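Sensor-type histidine kinase PrrB (Mycobacterium tuberculosis, PDB 1YSR) autophosphorylates on a histidine with ATP as the sensor kinase of the PrrB/PrrA two-component system, and this C-terminal domain is its ATP-binding part. Local coordinates at residues N53-N57 with L114-V119; L13-A17 with L47-D52; V78-D84 with A140-L146. All coordinates share one frame; numbering follows the deposited sequence.

Contact 1. Residues N53-N57 with L114-V119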
ATOM      1  N   ASN A  53      -3.609   8.361  10.950  1.00 29.04           N
ATOM      2  CA  ASN A  53      -3.746   8.766  12.320  1.00 29.05           C
ATOM      3  C   ASN A  53      -3.078  10.158  12.536  1.00 28.88           C
ATOM      4  O   ASN A  53      -3.589  11.005  13.293  1.00 28.85           O
ATOM      5  CB  ASN A  53      -3.096   7.715  13.222  1.00 27.89           C
ATOM      6  CG  ASN A  53      -3.383   7.940  14.701  1.00 29.91           C
ATOM      7  OD1 ASN A  53      -2.468   8.037  15.511  1.00 34.65           O
ATOM      8  ND2 ASN A  53      -4.669   7.972  15.074  1.00 34.67           N
ATOM      9  N   ALA A  54      -1.905  10.333  11.928  1.00 27.73           N
ATOM     10  CA  ALA A  54      -1.139  11.597  12.044  1.00 26.29           C
ATOM     11  C   ALA A  54      -1.966  12.743  11.438  1.00 27.79           C
ATOM     12  O   ALA A  54      -2.100  13.817  12.055  1.00 27.88           O
ATOM     13  CB  ALA A  54       0.176  11.458  11.344  1.00 26.95           C
ATOM     14  N   ILE A  55      -2.547  12.529  10.244  1.00 25.47           N
ATOM     15  CA  ILE A  55      -3.461  13.560   9.680  1.00 26.61           C
ATOM     16  C   ILE A  55      -4.662  13.841  10.559  1.00 27.49           C
ATOM     17  O   ILE A  55      -5.015  14.978  10.782  1.00 28.45           O
ATOM     18  CB  ILE A  55      -3.891  13.167   8.294  1.00 24.14           C
ATOM     19  CG1 ILE A  55      -2.658  13.042   7.372  1.00 26.99           C
ATOM     20  CG2 ILE A  55      -4.895  14.158   7.725  1.00 27.07           C
ATOM     21  CD1 ILE A  55      -2.956  12.385   5.972  1.00 26.15           C
ATOM     22  N   ALA A  56      -5.273  12.790  11.122  1.00 28.27           N
ATOM     23  CA  ALA A  56      -6.426  12.986  11.940  1.00 28.70           C
ATOM     24  C   ALA A  56      -6.125  13.747  13.212  1.00 29.22           C
ATOM     25  O   ALA A  56      -6.887  14.626  13.629  1.00 33.11           O
ATOM     26  CB  ALA A  56      -7.109  11.619  12.229  1.00 28.71           C
ATOM     27  N   ASN A  57      -4.983  13.485  13.810  1.00 29.45           N
ATOM     28  CA  ASN A  57      -4.607  14.188  14.983  1.00 29.97           C
ATOM     29  C   ASN A  57      -4.318  15.640  14.665  1.00 29.65           C
ATOM     30  O   ASN A  57      -4.644  16.515  15.439  1.00 32.90           O
ATOM     31  CB  ASN A  57      -3.419  13.493  15.626  1.00 30.35           C
ATOM     32  CG  ASN A  57      -3.868  12.376  16.542  1.00 31.93           C
ATOM     33  OD1 ASN A  57      -4.355  12.663  17.599  1.00 36.48           O
ATOM     34  ND2 ASN A  57      -3.865  11.123  16.059  1.00 40.54           N
ATOM     35  N   LEU A 114      -5.030  14.389  21.994  1.00 47.09           N
ATOM     36  CA  LEU A 114      -3.991  14.162  20.993  1.00 46.47           C
ATOM     37  C   LEU A 114      -3.160  12.935  21.364  1.00 44.84           C
ATOM     38  O   LEU A 114      -2.496  12.918  22.417  1.00 45.11           O
ATOM     39  CB  LEU A 114      -3.065  15.380  20.887  1.00 47.60           C
ATOM     40  CG  LEU A 114      -1.812  15.243  20.010  1.00 52.29           C
ATOM     41  CD1 LEU A 114      -2.123  15.313  18.505  1.00 51.08           C
ATOM     42  CD2 LEU A 114      -0.871  16.338  20.379  1.00 51.43           C
ATOM     43  N   GLY A 115      -3.131  11.948  20.471  1.00 40.69           N
ATOM     44  CA  GLY A 115      -2.521  10.669  20.783  1.00 36.96           C
ATOM     45  C   GLY A 115      -1.988  10.073  19.537  1.00 37.18           C
ATOM     46  O   GLY A 115      -2.725   9.943  18.550  1.00 36.32           O
ATOM     47  N   LEU A 116      -0.704   9.745  19.571  1.00 36.03           N
ATOM     48  CA  LEU A 116       0.009   9.191  18.423  1.00 35.48           C
ATOM     49  C   LEU A 116       0.633   7.793  18.664  1.00 34.65           C
ATOM     50  O   LEU A 116       1.585   7.425  17.995  1.00 34.19           O
ATOM     51  CB  LEU A 116       1.108  10.168  17.980  1.00 33.94           C
ATOM     52  CG  LEU A 116       0.594  11.507  17.424  1.00 32.82           C
ATOM     53  CD1 LEU A 116       1.725  12.509  17.273  1.00 35.12           C
ATOM     54  CD2 LEU A 116      -0.128  11.292  16.125  1.00 34.02           C
ATOM     55  N   ALA A 117       0.129   7.031  19.633  1.00 36.45           N
ATOM     56  CA  ALA A 117       0.677   5.712  19.939  1.00 36.21           C
ATOM     57  C   ALA A 117       0.596   4.727  18.783  1.00 36.99           C
ATOM     58  O   ALA A 117       1.450   3.827  18.699  1.00 35.01           O
ATOM     59  CB  ALA A 117      -0.006   5.104  21.119  1.00 38.49           C
ATOM     60  N   LEU A 118      -0.426   4.880  17.924  1.00 36.09           N
ATOM     61  CA  LEU A 118      -0.551   4.004  16.727  1.00 37.15           C
ATOM     62  C   LEU A 118       0.619   4.212  15.818  1.00 35.47           C
ATOM     63  O   LEU A 118       1.205   3.259  15.301  1.00 36.61           O
ATOM     64  CB  LEU A 118      -1.843   4.242  15.936  1.00 36.89           C
ATOM     65  CG  LEU A 118      -3.163   3.545  16.297  1.00 44.24           C
ATOM     66  CD1 LEU A 118      -4.252   3.925  15.264  1.00 38.01           C
ATOM     67  CD2 LEU A 118      -2.982   2.037  16.392  1.00 45.81           C
ATOM     68  N   VAL A 119       0.983   5.472  15.643  1.00 34.06           N
ATOM     69  CA  VAL A 119       2.124   5.832  14.860  1.00 33.21           C
ATOM     70  C   VAL A 119       3.391   5.213  15.429  1.00 33.50           C
ATOM     71  O   VAL A 119       4.161   4.571  14.722  1.00 31.60           O
ATOM     72  CB  VAL A 119       2.248   7.360  14.754  1.00 31.21           C
ATOM     73  CG1 VAL A 119       3.436   7.724  13.931  1.00 28.36           C
ATOM     74  CG2 VAL A 119       0.990   7.959  14.131  1.00 32.59           C
TER
HETATM   75  O   HOH W   1      -2.937   6.929  17.927  1.00 40.37           O
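This contact joins the N box of the histidine-kinase ATPase fold, carried by helix 44-61 through Asn53 and Asn57, to the end of the glycine-rich G2 box at Leu114-Leu116 and the helix that follows it. In relatives these motifs line the ATP pocket, and an N-box asparagine helps hold the magnesium ion of ATP. Gly115 N gives a nearly straight hydrogen bond (173°) to Asn57 OD1 at 3.2 Å, arriving from above the amide plane, about 47° out of it. The other end of the same amide turns back on its own helix: Asn57 ND2 donates to Asn53 O at 2.8 Å, and this carbonyl also takes the helical Asn57 N on the opposite face of its plane. Glycine lets the loop backbone come this close to the amide, while Leu114 CD1 lies 3.6 Å from Asn57 CB and Leu116 CD2 packs 3.7 Å from Asn57 ND2. Asn53, with CG anti to its own N (chi1 -171°), reaches the start of helix 117-125. Asn53 OD1 accepts a hydrogen bond from a water at 2.7 Å, and this water also donates to Gly115 O and accepts from Leu118 N. Asn53 ND2 bonds to Ser102, and Val119 CG2 lies 3.7 Å from Asn53 OD1. Asparagine suits both places because one amide can donate and accept at once. One direct hydrogen bond and one bridging water thus hold loop to helix, with Leu114, Leu116 and Val119 packing against the two amides.

Contact 2. Residues L13-A17 with L47-D52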
ATOM      1  N   LEU A  13       1.939   5.832  -1.393  1.00 27.36           N
ATOM      2  CA  LEU A  13       1.109   5.724  -0.201  1.00 26.67           C
ATOM      3  C   LEU A  13       0.733   7.125   0.314  1.00 27.38           C
ATOM      4  O   LEU A  13      -0.422   7.398   0.635  1.00 28.06           O
ATOM      5  CB  LEU A  13       1.878   4.918   0.888  1.00 23.98           C
ATOM      6  CG  LEU A  13       1.042   4.526   2.144  1.00 27.74           C
ATOM      7  CD1 LEU A  13       1.642   3.261   2.764  1.00 28.02           C
ATOM      8  CD2 LEU A  13       1.178   5.640   3.186  1.00 28.59           C
ATOM      9  N   LEU A  14       1.725   7.978   0.454  1.00 27.20           N
ATOM     10  CA  LEU A  14       1.475   9.373   0.896  1.00 29.08           C
ATOM     11  C   LEU A  14       0.530  10.123  -0.061  1.00 28.78           C
ATOM     12  O   LEU A  14      -0.343  10.885   0.369  1.00 27.60           O
ATOM     13  CB  LEU A  14       2.799  10.120   1.093  1.00 28.58           C
ATOM     14  CG  LEU A  14       3.721   9.591   2.231  1.00 30.10           C
ATOM     15  CD1 LEU A  14       5.065  10.375   2.312  1.00 28.14           C
ATOM     16  CD2 LEU A  14       3.015   9.674   3.574  1.00 25.73           C
ATOM     17  N   ASP A  15       0.776   9.959  -1.356  1.00 30.80           N
ATOM     18  CA  ASP A  15      -0.016  10.650  -2.401  1.00 31.60           C
ATOM     19  C   ASP A  15      -1.471  10.220  -2.231  1.00 31.27           C
ATOM     20  O   ASP A  15      -2.341  11.058  -2.200  1.00 29.67           O
ATOM     21  CB  ASP A  15       0.511  10.337  -3.792  1.00 33.33           C
ATOM     22  CG  ASP A  15       0.076  11.375  -4.857  1.00 40.37           C
ATOM     23  OD1 ASP A  15      -0.430  12.475  -4.506  1.00 37.95           O
ATOM     24  OD2 ASP A  15       0.285  11.060  -6.038  1.00 47.06           O
ATOM     25  N   ARG A  16      -1.731   8.914  -2.084  1.00 30.72           N
ATOM     26  CA  ARG A  16      -3.106   8.445  -1.883  1.00 31.89           C
ATOM     27  C   ARG A  16      -3.659   8.890  -0.572  1.00 31.52           C
ATOM     28  O   ARG A  16      -4.825   9.213  -0.483  1.00 30.21           O
ATOM     29  CB  ARG A  16      -3.280   6.907  -1.958  1.00 32.52           C
ATOM     30  CG  ARG A  16      -2.778   6.235  -3.242  1.00 37.48           C
ATOM     31  CD  ARG A  16      -3.024   4.681  -3.181  1.00 37.98           C
ATOM     32  NE  ARG A  16      -2.517   3.993  -1.976  1.00 54.69           N
ATOM     33  CZ  ARG A  16      -1.329   3.375  -1.854  1.00 57.67           C
ATOM     34  NH1 ARG A  16      -0.452   3.341  -2.844  1.00 57.31           N
ATOM     35  NH2 ARG A  16      -1.011   2.783  -0.709  1.00 64.43           N
ATOM     36  N   ALA A  17      -2.838   8.852   0.489  1.00 29.28           N
ATOM     37  CA  ALA A  17      -3.329   9.276   1.775  1.00 27.42           C
ATOM     38  C   ALA A  17      -3.820  10.724   1.701  1.00 26.44           C
ATOM     39  O   ALA A  17      -4.823  11.079   2.322  1.00 27.16           O
ATOM     40  CB  ALA A  17      -2.212   9.154   2.819  1.00 27.18           C
ATOM     41  N   LEU A  47       1.342   1.087   7.659  1.00 27.18           N
ATOM     42  CA  LEU A  47       1.972   2.404   7.321  1.00 27.82           C
ATOM     43  C   LEU A  47       0.901   3.445   6.980  1.00 28.37           C
ATOM     44  O   LEU A  47       0.951   4.612   7.433  1.00 27.09           O
ATOM     45  CB  LEU A  47       2.986   2.262   6.198  1.00 28.22           C
ATOM     46  CG  LEU A  47       4.216   1.483   6.641  1.00 29.50           C
ATOM     47  CD1 LEU A  47       4.997   1.075   5.459  1.00 33.08           C
ATOM     48  CD2 LEU A  47       5.079   2.268   7.691  1.00 31.72           C
ATOM     49  N   ARG A  48      -0.064   3.009   6.186  1.00 28.61           N
ATOM     50  CA  ARG A  48      -1.152   3.917   5.811  1.00 28.40           C
ATOM     51  C   ARG A  48      -1.910   4.352   7.039  1.00 28.90           C
ATOM     52  O   ARG A  48      -2.290   5.514   7.175  1.00 28.30           O
ATOM     53  CB  ARG A  48      -2.078   3.269   4.781  1.00 27.19           C
ATOM     54  CG  ARG A  48      -3.320   4.134   4.408  1.00 29.20           C
ATOM     55  CD  ARG A  48      -2.963   5.533   3.795  1.00 33.45           C
ATOM     56  NE  ARG A  48      -4.244   6.223   3.683  1.00 28.55           N
ATOM     57  CZ  ARG A  48      -5.009   6.178   2.591  1.00 31.49           C
ATOM     58  NH1 ARG A  48      -6.200   6.743   2.601  1.00 33.67           N
ATOM     59  NH2 ARG A  48      -4.558   5.601   1.503  1.00 34.66           N
ATOM     60  N   LEU A  49      -2.198   3.414   7.941  1.00 28.16           N
ATOM     61  CA  LEU A  49      -2.911   3.773   9.152  1.00 27.39           C
ATOM     62  C   LEU A  49      -2.160   4.833  10.024  1.00 26.51           C
ATOM     63  O   LEU A  49      -2.813   5.760  10.603  1.00 25.99           O
ATOM     64  CB  LEU A  49      -3.126   2.514   9.977  1.00 27.23           C
ATOM     65  CG  LEU A  49      -3.808   2.634  11.342  1.00 28.69           C
ATOM     66  CD1 LEU A  49      -5.210   3.092  11.213  1.00 35.89           C
ATOM     67  CD2 LEU A  49      -3.683   1.248  12.041  1.00 30.21           C
ATOM     68  N   ALA A  50      -0.845   4.667  10.133  1.00 25.36           N
ATOM     69  CA  ALA A  50       0.034   5.603  10.899  1.00 24.18           C
ATOM     70  C   ALA A  50      -0.146   7.007  10.294  1.00 24.27           C
ATOM     71  O   ALA A  50      -0.362   8.011  11.030  1.00 26.02           O
ATOM     72  CB  ALA A  50       1.468   5.138  10.821  1.00 26.81           C
ATOM     73  N   VAL A  51      -0.066   7.075   8.975  1.00 26.50           N
ATOM     74  CA  VAL A  51      -0.237   8.366   8.251  1.00 26.26           C
ATOM     75  C   VAL A  51      -1.623   8.932   8.455  1.00 27.76           C
ATOM     76  O   VAL A  51      -1.787  10.115   8.739  1.00 26.37           O
ATOM     77  CB  VAL A  51       0.141   8.222   6.762  1.00 28.04           C
ATOM     78  CG1 VAL A  51      -0.155   9.503   6.034  1.00 29.10           C
ATOM     79  CG2 VAL A  51       1.648   7.901   6.618  1.00 26.20           C
ATOM     80  N   ASP A  52      -2.655   8.083   8.296  1.00 28.22           N
ATOM     81  CA  ASP A  52      -4.025   8.471   8.555  1.00 30.17           C
ATOM     82  C   ASP A  52      -4.187   9.033   9.950  1.00 29.02           C
ATOM     83  O   ASP A  52      -4.848  10.057  10.110  1.00 29.23           O
ATOM     84  CB  ASP A  52      -5.006   7.260   8.398  1.00 29.63           C
ATOM     85  CG  ASP A  52      -5.188   6.807   6.950  1.00 36.50           C
ATOM     86  OD1 ASP A  52      -4.764   7.526   6.036  1.00 29.30           O
ATOM     87  OD2 ASP A  52      -5.777   5.692   6.711  1.00 35.10           O
TER
HETATM   88  O   HOH W   2      -5.792   9.462   4.266  1.00 41.69           O
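Leu47 CB lies 3.8 Å from Leu13 CD1, their side chains meeting at about a right angle. The axes of segments 13-17 and 47-52 approach to 10.3 Å and cross at -46°, within helices 10-24 and 44-61, which pack side by side on one face of the mixed sheet, as in the GHKL ATPase fold. The next residue, Arg48, carries more of the contact. Its chain leaves anti to the backbone N and bends at chi2 (60°), which lays the guanidinium against the other helix, with Ala17 CA 3.6 Å above the centre of its face. Ala17 suits this spot because its small side chain lets the flat cation lie close to the backbone. The guanidinium also nears that of Arg16, though acids are at hand for both: Asp12 pairs with Arg16, and Asp20 with Arg48 NH1. Val51 CG2 lies 3.8 Å from Leu14 CD2, and its CG1 is as close to Ala17 CB. Asp52 OD1 accepts Arg48 NE at 2.7 Å in a salt bridge within helix 44-61, on the syn side and in the guanidinium plane. A water donates to both Asp52 OD1 and Ala17 O, crossing between the helices. The NE bond fixes the guanidinium's rotation, so arginine serves as a flat packing surface, its charge probably offset by Asp52 and Asp20.

Contact 3. Residues V78-D84 with A140-L146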
ATOM      1  N   VAL A  78      14.112   5.771   4.703  1.00 35.95           N
ATOM      2  CA  VAL A  78      13.297   6.929   4.394  1.00 34.24           C
ATOM      3  C   VAL A  78      12.861   7.692   5.654  1.00 34.53           C
ATOM      4  O   VAL A  78      12.661   7.109   6.715  1.00 33.04           O
ATOM      5  CB  VAL A  78      12.075   6.443   3.612  1.00 34.08           C
ATOM      6  CG1 VAL A  78      11.228   5.471   4.478  1.00 36.10           C
ATOM      7  CG2 VAL A  78      11.224   7.589   3.043  1.00 34.53           C
ATOM      8  N   GLU A  79      12.697   9.004   5.498  1.00 33.55           N
ATOM      9  CA  GLU A  79      12.216   9.846   6.577  1.00 36.13           C
ATOM     10  C   GLU A  79      10.910  10.364   5.993  1.00 34.72           C
ATOM     11  O   GLU A  79      10.912  11.023   4.961  1.00 37.25           O
ATOM     12  CB  GLU A  79      13.241  10.960   6.845  1.00 35.77           C
ATOM     13  CG  GLU A  79      12.794  12.183   7.610  1.00 41.04           C
ATOM     14  CD  GLU A  79      13.971  13.140   7.849  1.00 40.51           C
ATOM     15  OE1 GLU A  79      14.954  12.692   8.502  1.00 44.78           O
ATOM     16  OE2 GLU A  79      13.915  14.305   7.375  1.00 49.75           O
ATOM     17  N   ILE A  80       9.808   9.950   6.599  1.00 32.96           N
ATOM     18  CA  ILE A  80       8.468  10.379   6.227  1.00 31.22           C
ATOM     19  C   ILE A  80       8.097  11.495   7.206  1.00 30.93           C
ATOM     20  O   ILE A  80       8.321  11.374   8.401  1.00 30.70           O
ATOM     21  CB  ILE A  80       7.483   9.217   6.444  1.00 30.49           C
ATOM     22  CG1 ILE A  80       7.817   8.061   5.475  1.00 33.45           C
ATOM     23  CG2 ILE A  80       5.982   9.669   6.285  1.00 29.35           C
ATOM     24  CD1 ILE A  80       7.132   6.737   5.834  1.00 39.39           C
ATOM     25  N   ALA A  81       7.535  12.588   6.724  1.00 29.13           N
ATOM     26  CA  ALA A  81       7.123  13.658   7.664  1.00 27.57           C
ATOM     27  C   ALA A  81       5.724  14.097   7.400  1.00 28.42           C
ATOM     28  O   ALA A  81       5.323  14.173   6.236  1.00 27.90           O
ATOM     29  CB  ALA A  81       8.094  14.889   7.520  1.00 29.33           C
ATOM     30  N   ILE A  82       4.968  14.342   8.467  1.00 27.78           N
ATOM     31  CA  ILE A  82       3.612  14.893   8.317  1.00 27.54           C
ATOM     32  C   ILE A  82       3.695  16.234   9.037  1.00 27.00           C
ATOM     33  O   ILE A  82       3.881  16.285  10.282  1.00 26.59           O
ATOM     34  CB  ILE A  82       2.526  13.986   8.956  1.00 27.38           C
ATOM     35  CG1 ILE A  82       2.518  12.586   8.269  1.00 29.61           C
ATOM     36  CG2 ILE A  82       1.220  14.602   8.800  1.00 25.77           C
ATOM     37  CD1 ILE A  82       3.087  11.453   9.085  1.00 32.69           C
ATOM     38  N   ASP A  83       3.783  17.297   8.241  1.00 27.10           N
ATOM     39  CA  ASP A  83       3.877  18.690   8.785  1.00 26.39           C
ATOM     40  C   ASP A  83       2.516  19.382   8.821  1.00 26.00           C
ATOM     41  O   ASP A  83       1.752  19.224   7.879  1.00 27.19           O
ATOM     42  CB  ASP A  83       4.802  19.514   7.847  1.00 25.87           C
ATOM     43  CG  ASP A  83       6.243  19.316   8.151  1.00 30.43           C
ATOM     44  OD1 ASP A  83       6.735  20.011   9.057  1.00 32.92           O
ATOM     45  OD2 ASP A  83       6.890  18.489   7.466  1.00 34.68           O
ATOM     46  N   ASP A  84       2.164  20.110   9.887  1.00 25.60           N
ATOM     47  CA  ASP A  84       0.858  20.778   9.904  1.00 26.09           C
ATOM     48  C   ASP A  84       1.005  22.234  10.438  1.00 27.64           C
ATOM     49  O   ASP A  84       2.059  22.603  10.985  1.00 26.28           O
ATOM     50  CB  ASP A  84      -0.222  19.986  10.676  1.00 28.38           C
ATOM     51  CG  ASP A  84       0.042  19.953  12.181  1.00 30.35           C
ATOM     52  OD1 ASP A  84       0.010  21.013  12.848  1.00 30.97           O
ATOM     53  OD2 ASP A  84       0.310  18.869  12.727  1.00 27.60           O
ATOM     54  N   ALA A 140       2.739  20.873  14.287  1.00 28.52           N
ATOM     55  CA  ALA A 140       3.578  19.724  14.570  1.00 28.53           C
ATOM     56  C   ALA A 140       4.221  19.205  13.282  1.00 27.43           C
ATOM     57  O   ALA A 140       3.638  19.346  12.201  1.00 28.49           O
ATOM     58  CB  ALA A 140       2.715  18.654  15.194  1.00 28.80           C
ATOM     59  N   ARG A 141       5.401  18.594  13.414  1.00 28.39           N
ATOM     60  CA  ARG A 141       6.005  17.835  12.370  1.00 28.63           C
ATOM     61  C   ARG A 141       6.231  16.437  12.989  1.00 31.23           C
ATOM     62  O   ARG A 141       7.025  16.281  13.959  1.00 29.06           O
ATOM     63  CB  ARG A 141       7.336  18.478  11.997  1.00 28.69           C
ATOM     64  CG  ARG A 141       8.164  17.701  11.010  1.00 29.05           C
ATOM     65  CD  ARG A 141       9.225  18.639  10.387  1.00 41.03           C
ATOM     66  NE  ARG A 141      10.376  17.864  10.000  1.00 42.45           N
ATOM     67  CZ  ARG A 141      10.551  17.380   8.789  1.00 44.09           C
ATOM     68  NH1 ARG A 141       9.659  17.638   7.856  1.00 43.15           N
ATOM     69  NH2 ARG A 141      11.634  16.664   8.513  1.00 48.39           N
ATOM     70  N   LEU A 142       5.500  15.444  12.491  1.00 30.60           N
ATOM     71  CA  LEU A 142       5.715  14.084  12.955  1.00 30.54           C
ATOM     72  C   LEU A 142       6.594  13.382  11.951  1.00 30.87           C
ATOM     73  O   LEU A 142       6.266  13.342  10.757  1.00 30.72           O
ATOM     74  CB  LEU A 142       4.374  13.349  13.063  1.00 30.25           C
ATOM     75  CG  LEU A 142       4.295  11.839  13.378  1.00 34.21           C
ATOM     76  CD1 LEU A 142       5.057  11.460  14.524  1.00 32.51           C
ATOM     77  CD2 LEU A 142       2.857  11.564  13.646  1.00 35.06           C
ATOM     78  N   VAL A 143       7.697  12.806  12.431  1.00 29.99           N
ATOM     79  CA  VAL A 143       8.677  12.255  11.570  1.00 30.54           C
ATOM     80  C   VAL A 143       8.821  10.781  11.851  1.00 32.46           C
ATOM     81  O   VAL A 143       9.051  10.377  12.986  1.00 32.16           O
ATOM     82  CB  VAL A 143      10.085  12.901  11.712  1.00 33.46           C
ATOM     83  CG1 VAL A 143      10.942  12.376  10.590  1.00 32.26           C
ATOM     84  CG2 VAL A 143      10.028  14.394  11.583  1.00 34.68           C
ATOM     85  N   LEU A 144       8.676   9.970  10.815  1.00 30.31           N
ATOM     86  CA  LEU A 144       8.861   8.505  11.001  1.00 32.18           C
ATOM     87  C   LEU A 144      10.086   8.171  10.268  1.00 31.47           C
ATOM     88  O   LEU A 144      10.178   8.469   9.100  1.00 31.72           O
ATOM     89  CB  LEU A 144       7.765   7.720  10.332  1.00 32.72           C
ATOM     90  CG  LEU A 144       6.327   7.791  10.724  1.00 39.14           C
ATOM     91  CD1 LEU A 144       5.818   6.361  10.555  1.00 46.12           C
ATOM     92  CD2 LEU A 144       6.170   8.281  12.115  1.00 52.22           C
ATOM     93  N   ARG A 145      11.062   7.583  10.944  1.00 33.03           N
ATOM     94  CA  ARG A 145      12.302   7.237  10.297  1.00 34.48           C
ATOM     95  C   ARG A 145      12.427   5.719  10.189  1.00 35.93           C
ATOM     96  O   ARG A 145      12.548   5.044  11.194  1.00 35.10           O
ATOM     97  CB  ARG A 145      13.469   7.815  11.067  1.00 35.88           C
ATOM     98  CG  ARG A 145      13.562   9.307  10.954  1.00 34.55           C
ATOM     99  CD  ARG A 145      14.741   9.854  11.727  1.00 47.98           C
ATOM    100  NE  ARG A 145      14.376  11.002  12.540  1.00 56.85           N
ATOM    101  CZ  ARG A 145      14.406  12.241  12.088  1.00 53.75           C
ATOM    102  NH1 ARG A 145      14.771  12.450  10.841  1.00 64.25           N
ATOM    103  NH2 ARG A 145      14.074  13.257  12.857  1.00 47.06           N
ATOM    104  N   LEU A 146      12.407   5.227   8.959  1.00 35.11           N
ATOM    105  CA  LEU A 146      12.284   3.817   8.682  1.00 34.95           C
ATOM    106  C   LEU A 146      13.443   3.282   7.852  1.00 37.37           C
ATOM    107  O   LEU A 146      13.856   3.937   6.886  1.00 37.30           O
ATOM    108  CB  LEU A 146      10.985   3.508   7.962  1.00 33.66           C
ATOM    109  CG  LEU A 146       9.705   3.959   8.614  1.00 35.38           C
ATOM    110  CD1 LEU A 146       8.509   3.548   7.782  1.00 36.58           C
ATOM    111  CD2 LEU A 146       9.564   3.543  10.066  1.00 34.54           C
TER
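Strands 78-84 and 140-146 run antiparallel at 169°, in register from Val78 opposite Leu146 to Asp83 opposite Arg141, with paired backbone hydrogen bonds at Val78-Leu146, Ile80-Leu144 and Ile82-Leu142. Beyond these, Asp84 N bonds to Ala140 O at 2.8 Å, and Ala140 N returns a bond to Asp84 OD1 from above the carboxylate plane; that oxygen also accepts Gly86 N. Asp84 is the opening acid of the G1 box, a motif that lines the nucleotide pocket in relatives. Val78, Ile80, Ile82, Leu142, Leu144 and Leu146 share one face, where Ile80 CD1 meets Leu146 CD1 at 4.0 Å; beta-branched valine and isoleucine, with leucine, suit a strand face that is buried. The other face carries a salt-bridge network of Glu79, Asp83, Arg141 and Arg145. Arg141, with CG anti to its N (chi1 174°) and its chain extended, runs alongside Asp83, and Arg141 NH1 bonds the syn lone pair of Asp83 OD2 at 2.9 Å, the two flat groups being nearly coplanar. Arg141 NH1 also passes 3.2 Å from Ala81 CB, a residue small enough to let the cation cross above the strand. Glu79 OE2 lies at the guanidinium edge, in a long salt bridge of 3.5 Å to Arg141 NH2. Within its own strand, Val143 CG1 sits 3.7 Å over the centre of the Arg145 guanidinium. Outside the pair, Asp83 OD1 is held by Ser135, while Glu133 of strand 129-134 takes both arginines. Strands 66-74 and 129-134 flank the two in the sheet, and helix 44-61 packs on the aliphatic face.

From the N terminus, contact 2 closes first: helix 10-24 meets helix 44-61 across a loop holding strands 29-32 and 39-42. Contact 1 opens just beyond, at Asn53 of the same helix, and contact 3 opens at Val78 before contact 1 closes at 114-119, past helix 94-98 and the unmodelled residues 103-113. Contact 3 then closes at 140-146, so contacts 1 and 3 cross, while contact 2 stands in series before both. Helix 44-61 is common to contacts 1 and 2 and lies over the sheet of contact 3: Ala54 touches Leu142 and Ile82, and Leu47 touches Leu146. Val119 of contact 1 also reaches Leu144, joining helices and sheet in one alpha/beta sandwich.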